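Local coordinates for aminoglycoside N(3)-acetyltransferase (Streptomyces griseus, PDB 7LAP), which catalyses transfer of an acetyl group from acetyl-coenzyme A to the 3-amino group of aminoglycoside antibiotics, a modification associated with resistance, at residues F232-A237 against Q242-V247; V139-L144 against A150-H155; V61-L66 against R126-A131. All blocks are in the same frame, centred on the assembly; numbering follows the deposited sequence.

Interaction 1: residues F232-A237 against Q242-V247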
ATOM      1  N   PHE B 232      14.516 -16.818  22.098  1.00 74.98           N
ATOM      2  CA  PHE B 232      15.106 -17.987  22.731  1.00 75.84           C
ATOM      3  C   PHE B 232      15.055 -19.139  21.749  1.00 78.97           C
ATOM      4  O   PHE B 232      14.447 -19.045  20.678  1.00 79.40           O
ATOM      5  CB  PHE B 232      14.374 -18.369  24.020  1.00 71.09           C
ATOM      6  CG  PHE B 232      14.308 -17.263  25.024  1.00 70.56           C
ATOM      7  CD1 PHE B 232      13.302 -16.315  24.960  1.00 68.69           C
ATOM      8  CD2 PHE B 232      15.257 -17.163  26.025  1.00 72.76           C
ATOM      9  CE1 PHE B 232      13.249 -15.278  25.874  1.00 69.90           C
ATOM     10  CE2 PHE B 232      15.203 -16.130  26.941  1.00 72.72           C
ATOM     11  CZ  PHE B 232      14.203 -15.190  26.865  1.00 70.08           C
ATOM     12  N   ASP B 233      15.691 -20.240  22.109  1.00 82.12           N
ATOM     13  CA  ASP B 233      15.395 -21.489  21.432  1.00 87.87           C
ATOM     14  C   ASP B 233      14.212 -22.106  22.161  1.00 88.26           C
ATOM     15  O   ASP B 233      14.332 -22.530  23.316  1.00 91.95           O
ATOM     16  CB  ASP B 233      16.585 -22.442  21.392  1.00 92.12           C
ATOM     17  CG  ASP B 233      16.301 -23.650  20.531  1.00 97.19           C
ATOM     18  OD1 ASP B 233      15.127 -23.837  20.144  1.00 97.36           O
ATOM     19  OD2 ASP B 233      17.243 -24.398  20.208  1.00102.72           O
ATOM     20  N   TYR B 234      13.074 -22.131  21.489  1.00 83.29           N
ATOM     21  CA  TYR B 234      11.868 -22.756  21.999  1.00 80.47           C
ATOM     22  C   TYR B 234      11.761 -24.233  21.631  1.00 82.59           C
ATOM     23  O   TYR B 234      10.666 -24.798  21.710  1.00 81.61           O
ATOM     24  CB  TYR B 234      10.662 -22.003  21.470  1.00 74.74           C
ATOM     25  CG  TYR B 234      10.606 -20.546  21.850  1.00 70.23           C
ATOM     26  CD1 TYR B 234      10.167 -20.160  23.107  1.00 68.87           C
ATOM     27  CD2 TYR B 234      10.955 -19.555  20.943  1.00 67.39           C
ATOM     28  CE1 TYR B 234      10.084 -18.832  23.451  1.00 68.62           C
ATOM     29  CE2 TYR B 234      10.866 -18.227  21.270  1.00 67.03           C
ATOM     30  CZ  TYR B 234      10.433 -17.866  22.529  1.00 68.89           C
ATOM     31  OH  TYR B 234      10.344 -16.533  22.874  1.00 69.21           O
ATOM     32  N   SER B 235      12.876 -24.858  21.228  1.00 87.25           N
ATOM     33  CA  SER B 235      12.902 -26.262  20.814  1.00 90.84           C
ATOM     34  C   SER B 235      12.264 -27.199  21.829  1.00 92.93           C
ATOM     35  O   SER B 235      11.539 -28.129  21.467  1.00 94.11           O
ATOM     36  CB  SER B 235      14.344 -26.696  20.585  1.00 94.20           C
ATOM     37  OG  SER B 235      14.979 -26.907  21.840  1.00 98.74           O
ATOM     38  N   SER B 236      12.560 -26.990  23.110  1.00 94.92           N
ATOM     39  CA  SER B 236      12.096 -27.915  24.134  1.00 96.46           C
ATOM     40  C   SER B 236      10.636 -27.682  24.494  1.00 93.28           C
ATOM     41  O   SER B 236       9.945 -28.623  24.895  1.00 94.80           O
ATOM     42  CB  SER B 236      12.966 -27.788  25.387  1.00 99.50           C
ATOM     43  OG  SER B 236      13.216 -26.426  25.688  1.00100.83           O
ATOM     44  N   ALA B 237      10.145 -26.456  24.351  1.00 89.39           N
ATOM     45  CA  ALA B 237       8.803 -26.132  24.804  1.00 84.94           C
ATOM     46  C   ALA B 237       7.768 -26.151  23.694  1.00 84.39           C
ATOM     47  O   ALA B 237       6.571 -26.088  23.987  1.00 85.06           O
ATOM     48  CB  ALA B 237       8.795 -24.761  25.479  1.00 82.28           C
ATOM     49  N   GLN B 242       5.494 -25.834  14.836  1.00 79.59           N
ATOM     50  CA  GLN B 242       4.577 -24.959  15.545  1.00 75.32           C
ATOM     51  C   GLN B 242       5.265 -23.648  15.899  1.00 72.58           C
ATOM     52  O   GLN B 242       6.454 -23.636  16.228  1.00 75.50           O
ATOM     53  CB  GLN B 242       4.073 -25.637  16.812  1.00 80.58           C
ATOM     54  CG  GLN B 242       2.995 -26.661  16.570  1.00 88.79           C
ATOM     55  CD  GLN B 242       1.815 -26.410  17.478  1.00 95.70           C
ATOM     56  OE1 GLN B 242       1.567 -27.178  18.407  1.00 99.53           O
ATOM     57  NE2 GLN B 242       1.091 -25.309  17.232  1.00 96.26           N
ATOM     58  N   ASP B 243       4.502 -22.529  15.837  1.00 68.40           N
ATOM     59  CA  ASP B 243       5.057 -21.211  16.141  1.00 72.50           C
ATOM     60  C   ASP B 243       4.959 -20.935  17.635  1.00 67.61           C
ATOM     61  O   ASP B 243       3.879 -21.095  18.222  1.00 66.18           O
ATOM     62  CB  ASP B 243       4.336 -20.114  15.368  1.00 80.74           C
ATOM     63  CG  ASP B 243       5.020 -18.756  15.487  1.00 89.65           C
ATOM     64  OD1 ASP B 243       4.974 -18.143  16.577  1.00 92.88           O
ATOM     65  OD2 ASP B 243       5.605 -18.294  14.483  1.00 94.10           O
ATOM     66  N   PRO B 244       6.063 -20.527  18.267  1.00 63.26           N
ATOM     67  CA  PRO B 244       6.034 -20.269  19.722  1.00 62.03           C
ATOM     68  C   PRO B 244       4.938 -19.324  20.172  1.00 56.66           C
ATOM     69  O   PRO B 244       4.221 -19.645  21.130  1.00 57.24           O
ATOM     70  CB  PRO B 244       7.438 -19.703  19.998  1.00 62.72           C
ATOM     71  CG  PRO B 244       8.291 -20.347  18.931  1.00 64.66           C
ATOM     72  CD  PRO B 244       7.414 -20.409  17.698  1.00 64.10           C
ATOM     73  N   PHE B 245       4.775 -18.170  19.507  1.00 54.92           N
ATOM     74  CA  PHE B 245       3.731 -17.234  19.919  1.00 52.46           C
ATOM     75  C   PHE B 245       2.348 -17.864  19.792  1.00 51.57           C
ATOM     76  O   PHE B 245       1.461 -17.596  20.609  1.00 51.61           O
ATOM     77  CB  PHE B 245       3.807 -15.937  19.100  1.00 50.98           C
ATOM     78  CG  PHE B 245       4.947 -15.016  19.505  1.00 55.42           C
ATOM     79  CD1 PHE B 245       5.875 -15.402  20.460  1.00 55.71           C
ATOM     80  CD2 PHE B 245       5.086 -13.767  18.919  1.00 53.06           C
ATOM     81  CE1 PHE B 245       6.916 -14.554  20.826  1.00 56.14           C
ATOM     82  CE2 PHE B 245       6.113 -12.918  19.287  1.00 51.19           C
ATOM     83  CZ  PHE B 245       7.038 -13.317  20.241  1.00 55.11           C
ATOM     84  N   ALA B 246       2.148 -18.721  18.790  1.00 55.13           N
ATOM     85  CA  ALA B 246       0.860 -19.395  18.666  1.00 51.75           C
ATOM     86  C   ALA B 246       0.616 -20.309  19.858  1.00 59.16           C
ATOM     87  O   ALA B 246      -0.509 -20.399  20.362  1.00 58.80           O
ATOM     88  CB  ALA B 246       0.798 -20.182  17.357  1.00 52.65           C
ATOM     89  N   VAL B 247       1.665 -20.991  20.325  1.00 56.91           N
ATOM     90  CA  VAL B 247       1.525 -21.860  21.492  1.00 59.49           C
ATOM     91  C   VAL B 247       1.258 -21.036  22.751  1.00 56.91           C
ATOM     92  O   VAL B 247       0.372 -21.368  23.545  1.00 60.28           O
ATOM     93  CB  VAL B 247       2.770 -22.753  21.639  1.00 60.30           C
ATOM     94  CG1 VAL B 247       2.677 -23.613  22.906  1.00 62.36           C
ATOM     95  CG2 VAL B 247       2.949 -23.599  20.406  1.00 60.34           C
TER

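Interaction 2: residues V139-L144 against A150-H155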
ATOM      1  N   VAL B 139      11.110  -1.318  13.845  1.00 43.71           N
ATOM      2  CA  VAL B 139       9.892  -1.837  14.460  1.00 43.31           C
ATOM      3  C   VAL B 139       8.949  -0.705  14.846  1.00 44.57           C
ATOM      4  O   VAL B 139       8.303  -0.759  15.902  1.00 43.16           O
ATOM      5  CB  VAL B 139      10.217  -2.725  15.676  1.00 47.08           C
ATOM      6  CG1 VAL B 139      10.877  -4.038  15.203  1.00 49.30           C
ATOM      7  CG2 VAL B 139      11.119  -1.972  16.694  1.00 43.27           C
ATOM      8  N   SER B 140       8.830   0.294  13.970  1.00 41.94           N
ATOM      9  CA  SER B 140       7.939   1.415  14.226  1.00 44.67           C
ATOM     10  C   SER B 140       6.508   0.925  14.416  1.00 43.07           C
ATOM     11  O   SER B 140       6.090  -0.084  13.858  1.00 45.52           O
ATOM     12  CB  SER B 140       7.979   2.436  13.091  1.00 43.11           C
ATOM     13  OG  SER B 140       7.576   1.844  11.858  1.00 45.88           O
ATOM     14  N   LEU B 141       5.761   1.642  15.236  1.00 38.30           N
ATOM     15  CA  LEU B 141       4.330   1.438  15.330  1.00 43.66           C
ATOM     16  C   LEU B 141       3.659   2.677  14.774  1.00 45.09           C
ATOM     17  O   LEU B 141       4.310   3.672  14.472  1.00 42.29           O
ATOM     18  CB  LEU B 141       3.894   1.211  16.783  1.00 48.31           C
ATOM     19  CG  LEU B 141       4.633   0.176  17.625  1.00 54.75           C
ATOM     20  CD1 LEU B 141       3.836  -0.076  18.886  1.00 61.00           C
ATOM     21  CD2 LEU B 141       4.653  -1.068  16.827  1.00 55.16           C
ATOM     22  N   ALA B 142       2.336   2.634  14.691  1.00 40.24           N
ATOM     23  CA  ALA B 142       1.607   3.860  14.450  1.00 39.57           C
ATOM     24  C   ALA B 142       0.368   3.854  15.320  1.00 43.43           C
ATOM     25  O   ALA B 142      -0.120   2.793  15.707  1.00 37.97           O
ATOM     26  CB  ALA B 142       1.244   4.006  12.982  1.00 35.08           C
ATOM     27  N   ALA B 143      -0.147   5.046  15.604  1.00 42.19           N
ATOM     28  CA  ALA B 143      -1.292   5.187  16.490  1.00 39.97           C
ATOM     29  C   ALA B 143      -2.180   6.335  16.024  1.00 42.10           C
ATOM     30  O   ALA B 143      -1.714   7.310  15.425  1.00 44.36           O
ATOM     31  CB  ALA B 143      -0.844   5.432  17.946  1.00 37.95           C
ATOM     32  N   LEU B 144      -3.457   6.244  16.394  1.00 39.73           N
ATOM     33  CA  LEU B 144      -4.471   7.217  16.005  1.00 41.67           C
ATOM     34  C   LEU B 144      -5.433   7.351  17.173  1.00 44.20           C
ATOM     35  O   LEU B 144      -6.034   6.352  17.589  1.00 39.72           O
ATOM     36  CB  LEU B 144      -5.226   6.768  14.726  1.00 37.18           C
ATOM     37  CG  LEU B 144      -6.303   7.728  14.219  1.00 38.20           C
ATOM     38  CD1 LEU B 144      -5.686   9.072  13.738  1.00 39.70           C
ATOM     39  CD2 LEU B 144      -7.147   7.085  13.094  1.00 37.69           C
ATOM     40  N   ALA B 150       1.750  10.337  23.136  1.00 50.79           N
ATOM     41  CA  ALA B 150       2.560   9.770  24.216  1.00 50.70           C
ATOM     42  C   ALA B 150       2.879   8.294  23.973  1.00 46.37           C
ATOM     43  O   ALA B 150       3.950   7.815  24.365  1.00 50.52           O
ATOM     44  CB  ALA B 150       1.843   9.937  25.557  1.00 52.72           C
ATOM     45  N   LEU B 151       1.975   7.548  23.340  1.00 41.72           N
ATOM     46  CA  LEU B 151       2.274   6.144  23.064  1.00 43.95           C
ATOM     47  C   LEU B 151       3.440   6.004  22.092  1.00 43.08           C
ATOM     48  O   LEU B 151       4.293   5.123  22.259  1.00 45.08           O
ATOM     49  CB  LEU B 151       1.039   5.431  22.492  1.00 45.88           C
ATOM     50  CG  LEU B 151      -0.033   4.987  23.495  1.00 49.61           C
ATOM     51  CD1 LEU B 151      -1.290   4.551  22.770  1.00 47.62           C
ATOM     52  CD2 LEU B 151       0.495   3.895  24.411  1.00 52.12           C
ATOM     53  N   MET B 152       3.487   6.847  21.057  1.00 41.39           N
ATOM     54  CA  MET B 152       4.486   6.724  19.996  1.00 43.72           C
ATOM     55  C   MET B 152       5.767   7.496  20.267  1.00 48.68           C
ATOM     56  O   MET B 152       6.768   7.279  19.567  1.00 50.58           O
ATOM     57  CB  MET B 152       3.897   7.220  18.686  1.00 41.21           C
ATOM     58  CG  MET B 152       2.651   6.395  18.232  1.00 44.04           C
ATOM     59  SD  MET B 152       3.046   4.679  17.845  1.00 42.96           S
ATOM     60  CE  MET B 152       2.508   3.809  19.337  1.00 42.57           C
ATOM     61  N   ASP B 153       5.738   8.404  21.230  1.00 43.67           N
ATOM     62  CA  ASP B 153       6.784   9.409  21.385  1.00 51.60           C
ATOM     63  C   ASP B 153       8.129   8.764  21.689  1.00 52.33           C
ATOM     64  O   ASP B 153       8.214   7.825  22.483  1.00 51.28           O
ATOM     65  CB  ASP B 153       6.417  10.375  22.519  1.00 49.96           C
ATOM     66  CG  ASP B 153       7.419  11.518  22.658  1.00 57.29           C
ATOM     67  OD1 ASP B 153       7.606  12.247  21.661  1.00 58.64           O
ATOM     68  OD2 ASP B 153       8.006  11.695  23.751  1.00 59.24           O
ATOM     69  N   ALA B 154       9.177   9.264  21.041  1.00 50.93           N
ATOM     70  CA  ALA B 154      10.555   8.905  21.364  1.00 52.44           C
ATOM     71  C   ALA B 154      10.747   7.393  21.493  1.00 50.73           C
ATOM     72  O   ALA B 154      11.200   6.901  22.520  1.00 57.36           O
ATOM     73  CB  ALA B 154      10.995   9.609  22.660  1.00 49.38           C
ATOM     74  N   HIS B 155      10.407   6.651  20.437  1.00 48.24           N
ATOM     75  CA  HIS B 155      10.638   5.206  20.448  1.00 45.13           C
ATOM     76  C   HIS B 155      12.108   4.907  20.764  1.00 50.58           C
ATOM     77  O   HIS B 155      13.006   5.402  20.054  1.00 50.96           O
ATOM     78  CB  HIS B 155      10.265   4.611  19.101  1.00 46.52           C
ATOM     79  CG  HIS B 155       9.995   3.138  19.135  1.00 44.22           C
ATOM     80  ND1 HIS B 155       8.970   2.564  18.417  1.00 43.47           N
ATOM     81  CD2 HIS B 155      10.621   2.120  19.780  1.00 45.19           C
ATOM     82  CE1 HIS B 155       8.977   1.251  18.608  1.00 43.42           C
ATOM     83  NE2 HIS B 155       9.967   0.956  19.435  1.00 43.92           N
TER

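Interaction 3: residues V61-L66 against R126-A131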
ATOM      1  N   VAL B  61     -12.952  -0.472   8.422  1.00 32.71           N
ATOM      2  CA  VAL B  61     -12.493  -1.113   9.652  1.00 31.73           C
ATOM      3  C   VAL B  61     -12.012  -0.066  10.646  1.00 34.65           C
ATOM      4  O   VAL B  61     -12.371  -0.101  11.829  1.00 36.10           O
ATOM      5  CB  VAL B  61     -11.407  -2.159   9.344  1.00 35.94           C
ATOM      6  CG1 VAL B  61     -10.850  -2.768  10.650  1.00 32.17           C
ATOM      7  CG2 VAL B  61     -11.985  -3.281   8.427  1.00 37.31           C
ATOM      8  N   ILE B  62     -11.228   0.907  10.181  1.00 32.93           N
ATOM      9  CA  ILE B  62     -10.696   1.929  11.092  1.00 32.60           C
ATOM     10  C   ILE B  62     -11.820   2.776  11.687  1.00 34.62           C
ATOM     11  O   ILE B  62     -11.865   3.028  12.895  1.00 35.64           O
ATOM     12  CB  ILE B  62      -9.675   2.807  10.362  1.00 31.96           C
ATOM     13  CG1 ILE B  62      -8.408   2.011  10.073  1.00 31.92           C
ATOM     14  CG2 ILE B  62      -9.377   4.108  11.180  1.00 31.02           C
ATOM     15  CD1 ILE B  62      -7.535   2.701   8.955  1.00 34.87           C
ATOM     16  N   ASP B  63     -12.772   3.191  10.858  1.00 33.97           N
ATOM     17  CA  ASP B  63     -13.850   4.020  11.382  1.00 36.96           C
ATOM     18  C   ASP B  63     -14.776   3.259  12.328  1.00 37.36           C
ATOM     19  O   ASP B  63     -15.304   3.850  13.280  1.00 39.50           O
ATOM     20  CB  ASP B  63     -14.610   4.628  10.219  1.00 43.57           C
ATOM     21  CG  ASP B  63     -13.851   5.854   9.613  1.00 51.19           C
ATOM     22  OD1 ASP B  63     -13.303   6.680  10.395  1.00 55.00           O
ATOM     23  OD2 ASP B  63     -13.797   5.985   8.376  1.00 55.98           O
ATOM     24  N   ALA B  64     -14.968   1.953  12.113  1.00 32.83           N
ATOM     25  CA  ALA B  64     -15.723   1.160  13.082  1.00 34.35           C
ATOM     26  C   ALA B  64     -14.987   1.088  14.422  1.00 36.01           C
ATOM     27  O   ALA B  64     -15.606   1.191  15.489  1.00 34.18           O
ATOM     28  CB  ALA B  64     -15.980  -0.255  12.524  1.00 29.63           C
ATOM     29  N   LEU B  65     -13.676   0.867  14.386  1.00 32.29           N
ATOM     30  CA  LEU B  65     -12.889   0.850  15.615  1.00 35.29           C
ATOM     31  C   LEU B  65     -12.981   2.191  16.347  1.00 37.73           C
ATOM     32  O   LEU B  65     -13.091   2.225  17.574  1.00 38.72           O
ATOM     33  CB  LEU B  65     -11.423   0.513  15.301  1.00 33.61           C
ATOM     34  CG  LEU B  65     -11.189  -0.960  14.951  1.00 35.86           C
ATOM     35  CD1 LEU B  65      -9.844  -1.197  14.221  1.00 37.73           C
ATOM     36  CD2 LEU B  65     -11.262  -1.829  16.230  1.00 34.54           C
ATOM     37  N   LEU B  66     -12.897   3.309  15.606  1.00 35.44           N
ATOM     38  CA  LEU B  66     -13.046   4.632  16.204  1.00 37.33           C
ATOM     39  C   LEU B  66     -14.441   4.837  16.768  1.00 40.61           C
ATOM     40  O   LEU B  66     -14.601   5.538  17.779  1.00 40.85           O
ATOM     41  CB  LEU B  66     -12.742   5.716  15.164  1.00 37.80           C
ATOM     42  CG  LEU B  66     -11.272   5.716  14.703  1.00 37.73           C
ATOM     43  CD1 LEU B  66     -11.059   6.671  13.531  1.00 38.83           C
ATOM     44  CD2 LEU B  66     -10.327   6.073  15.866  1.00 40.59           C
ATOM     45  N   ARG B 126      -1.610   4.402   9.477  1.00 40.23           N
ATOM     46  CA  ARG B 126      -0.563   5.416   9.596  1.00 43.87           C
ATOM     47  C   ARG B 126      -0.805   6.586   8.643  1.00 44.38           C
ATOM     48  O   ARG B 126      -0.362   7.697   8.928  1.00 44.32           O
ATOM     49  CB  ARG B 126       0.825   4.802   9.353  1.00 44.92           C
ATOM     50  CG  ARG B 126       1.193   4.746   7.904  1.00 43.35           C
ATOM     51  CD  ARG B 126       2.620   4.313   7.642  1.00 48.48           C
ATOM     52  NE  ARG B 126       2.815   4.162   6.200  1.00 46.58           N
ATOM     53  CZ  ARG B 126       3.265   5.117   5.387  1.00 45.64           C
ATOM     54  NH1 ARG B 126       3.621   6.309   5.867  1.00 43.61           N
ATOM     55  NH2 ARG B 126       3.369   4.870   4.077  1.00 47.47           N
ATOM     56  N   ARG B 127      -1.551   6.383   7.551  1.00 35.80           N
ATOM     57  CA  ARG B 127      -1.805   7.490   6.638  1.00 40.09           C
ATOM     58  C   ARG B 127      -3.051   8.296   7.022  1.00 42.65           C
ATOM     59  O   ARG B 127      -3.351   9.296   6.366  1.00 46.70           O
ATOM     60  CB  ARG B 127      -1.899   6.949   5.194  1.00 42.95           C
ATOM     61  CG  ARG B 127      -0.573   6.235   4.689  1.00 46.29           C
ATOM     62  CD  ARG B 127      -0.722   5.454   3.349  1.00 49.02           C
ATOM     63  NE  ARG B 127      -1.061   6.376   2.262  1.00 56.01           N
ATOM     64  CZ  ARG B 127      -0.390   6.507   1.113  1.00 56.46           C
ATOM     65  NH1 ARG B 127       0.683   5.763   0.871  1.00 58.66           N
ATOM     66  NH2 ARG B 127      -0.808   7.391   0.204  1.00 52.25           N
ATOM     67  N   ARG B 128      -3.788   7.889   8.062  1.00 40.47           N
ATOM     68  CA  ARG B 128      -4.950   8.660   8.487  1.00 42.14           C
ATOM     69  C   ARG B 128      -4.529  10.069   8.908  1.00 45.13           C
ATOM     70  O   ARG B 128      -3.489  10.236   9.565  1.00 44.83           O
ATOM     71  CB  ARG B 128      -5.675   7.975   9.654  1.00 38.03           C
ATOM     72  CG  ARG B 128      -6.496   6.716   9.239  1.00 43.07           C
ATOM     73  CD  ARG B 128      -7.802   7.075   8.528  1.00 42.70           C
ATOM     74  NE  ARG B 128      -8.755   7.682   9.447  1.00 42.75           N
ATOM     75  CZ  ARG B 128     -10.039   7.323   9.533  1.00 46.19           C
ATOM     76  NH1 ARG B 128     -10.527   6.366   8.743  1.00 43.36           N
ATOM     77  NH2 ARG B 128     -10.842   7.928  10.401  1.00 43.78           N
ATOM     78  N   PRO B 129      -5.347  11.092   8.621  1.00 47.87           N
ATOM     79  CA  PRO B 129      -5.111  12.420   9.213  1.00 51.80           C
ATOM     80  C   PRO B 129      -5.004  12.318  10.724  1.00 48.26           C
ATOM     81  O   PRO B 129      -5.793  11.631  11.363  1.00 46.97           O
ATOM     82  CB  PRO B 129      -6.347  13.224   8.788  1.00 53.25           C
ATOM     83  CG  PRO B 129      -6.828  12.551   7.541  1.00 51.48           C
ATOM     84  CD  PRO B 129      -6.537  11.073   7.748  1.00 46.45           C
ATOM     85  N   GLY B 130      -3.982  12.962  11.288  1.00 46.27           N
ATOM     86  CA  GLY B 130      -3.727  12.914  12.712  1.00 42.31           C
ATOM     87  C   GLY B 130      -3.024  11.667  13.239  1.00 45.78           C
ATOM     88  O   GLY B 130      -2.695  11.629  14.439  1.00 43.08           O
ATOM     89  N   ALA B 131      -2.795  10.635  12.415  1.00 41.78           N
ATOM     90  CA  ALA B 131      -2.106   9.443  12.918  1.00 42.40           C
ATOM     91  C   ALA B 131      -0.657   9.785  13.231  1.00 43.09           C
ATOM     92  O   ALA B 131      -0.073  10.688  12.629  1.00 42.57           O
ATOM     93  CB  ALA B 131      -2.147   8.289  11.896  1.00 40.56           C
TER

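Interaction 1: residues F232-A237 against Q242-V247
Y234 lays one face of its ring against the pyrrolidine of P244, and the contact is easiest to read by walking out along the tyrosine. Y234 CB starts 3.8 Å from P244 CG. The first torsion sets CG anti to the carbonyl carbon (chi1 -60°), which carries the ring up beside the proline. At the ring root, Y234 CG sits 3.7 Å from P244 CG, and the tightest approach follows at once, Y234 CD2 to P244 CG at 3.4 Å. One atom further, Y234 CE2 is nearer P244 CB, at 3.9 Å. That methylene lies over the face, 3.8 Å from the ring centroid and 18° off the normal, a CH-pi contact. The opposite face is backed by F232 CB, offset toward the rim. At the tip, Y234 OH reaches the edge of the F232 ring in its plane, and lies 4.5 Å from F245 CE1, again at a ring edge. Its polar partner is the carboxylate of E194, on helix 189-196, to which it is hydrogen-bonded.

P244 opens helix 244-254. D243 before it is the N-cap, its OD1 accepting a weak bond from F245 N at 2.9 Å. On the other side, D233 OD1 accepts from S235 N in an Asx turn that spans Y234. Chemically, then, the loop meets the first turn of the helix mainly through apolar contact, ring face on proline, while the hydroxyl of the buried tyrosine finds its hydrogen bond in a third element, helix 189-196.

Interaction 2: residues V139-L144 against A150-H155
H155 brings the flat group to this contact, its imidazole reaching V139 and S140, the residues leading into strand 141-145. V139 O approaches the ring on a slant, 3.4 Å from H155 CE1, and S140 CA comes in obliquely too, 4.5 Å from H155 ND1. The H136 ring also meets the imidazole, with the planes inclined at about 50°. V139 CG2 adds a looser touch at 4.2 Å from H155 NE2, the two side chains running nearly at right angles. CG of H155 stands anti to the backbone N (chi1 -159°), carrying the ring to V139 and S140 and placing both nitrogens within hydrogen-bonding range of outside partners: ND1 with S134 OG and NE2 with P160 O. The same S134 hydroxyl also takes the backbone N of L141, so it ties the imidazole to the strand.

M152 makes the other half of the contact. Its chain is bent at both chi2 and chi3, which turns the thioether across the strand, at about a right angle to the L141 side chain. M152 SD lies 3.7 Å from L141 CB, and M152 CE follows at 3.9 Å from the same carbon. Further along the strand, M152 CG packs 3.6 Å from A143 CB. L141 and A143 point toward the methionine while A142 between them points away, the alternation expected of a strand.

In the domain's mixed sheet, strand 141-145 runs between strands 132-133 and 74-78, antiparallel to both. Helix 148-152 follows it closely and folds back to cover one side. P166, at the start of helix 166-172, touches L141, M152 and H155 together, while A142 turns to R126 of helix 120-126 on the other side.

Interaction 3: residues V61-L66 against R126-A131
R128 reaches across to helix 58-69 and meets D63, with I62 beside it. R128 NH2 donates to D63 OD1 at 2.8 Å and 161°, a salt bridge that runs within the guanidinium plane but reaches the carboxylate on its syn side, tilted 30° out of the carboxylate plane. A second, weak bond joins R128 NH1 to D63 OD2 at 3.3 Å. Carboxylate and guanidinium are twisted 57° apart, consistent with one strong and one weak link. Bends at chi2 and chi3 swing the guanidinium round to the helix.

R128 opens a type II beta turn that ends at A131, where A131 N bonds back to R128 O; G130 holds the positive phi. This turn leads from helix 120-126 into strand 132-133, outermost of the central sheet within this chain, so the arginine links that connection to helix 58-69, which packs on the sheet.

I62 supplies the apolar side: its CG2 sits over one face of the guanidinium, 3.5 Å from R128 NH1. One turn further along the helix, L66 CD1 comes within 3.4 Å of R128 NH2, while L144 of strand 141-145 touches both L66 and R128.

Overall arrangement
Interactions 2 and 3 are neighbours, their centres 15 Å apart, and they touch directly: L144 CD1 packs 3.5 Å from P129 O, and A142 CB lies 3.7 Å from R126 CB. Strand 141-145 carries one half of interaction 2, on the side facing helix 148-152, while its A142 and L144 reach segment 126-131. Interaction 1 stands apart, across the centre of the chain from both, with centres about 28 Å from interaction 2 and 34 Å from interaction 3. A formic acid about 5 Å from the D63 side chain probably came from the crystallisation liquor. Within interaction 3, R126, R127 and P129 pack against the second subunit.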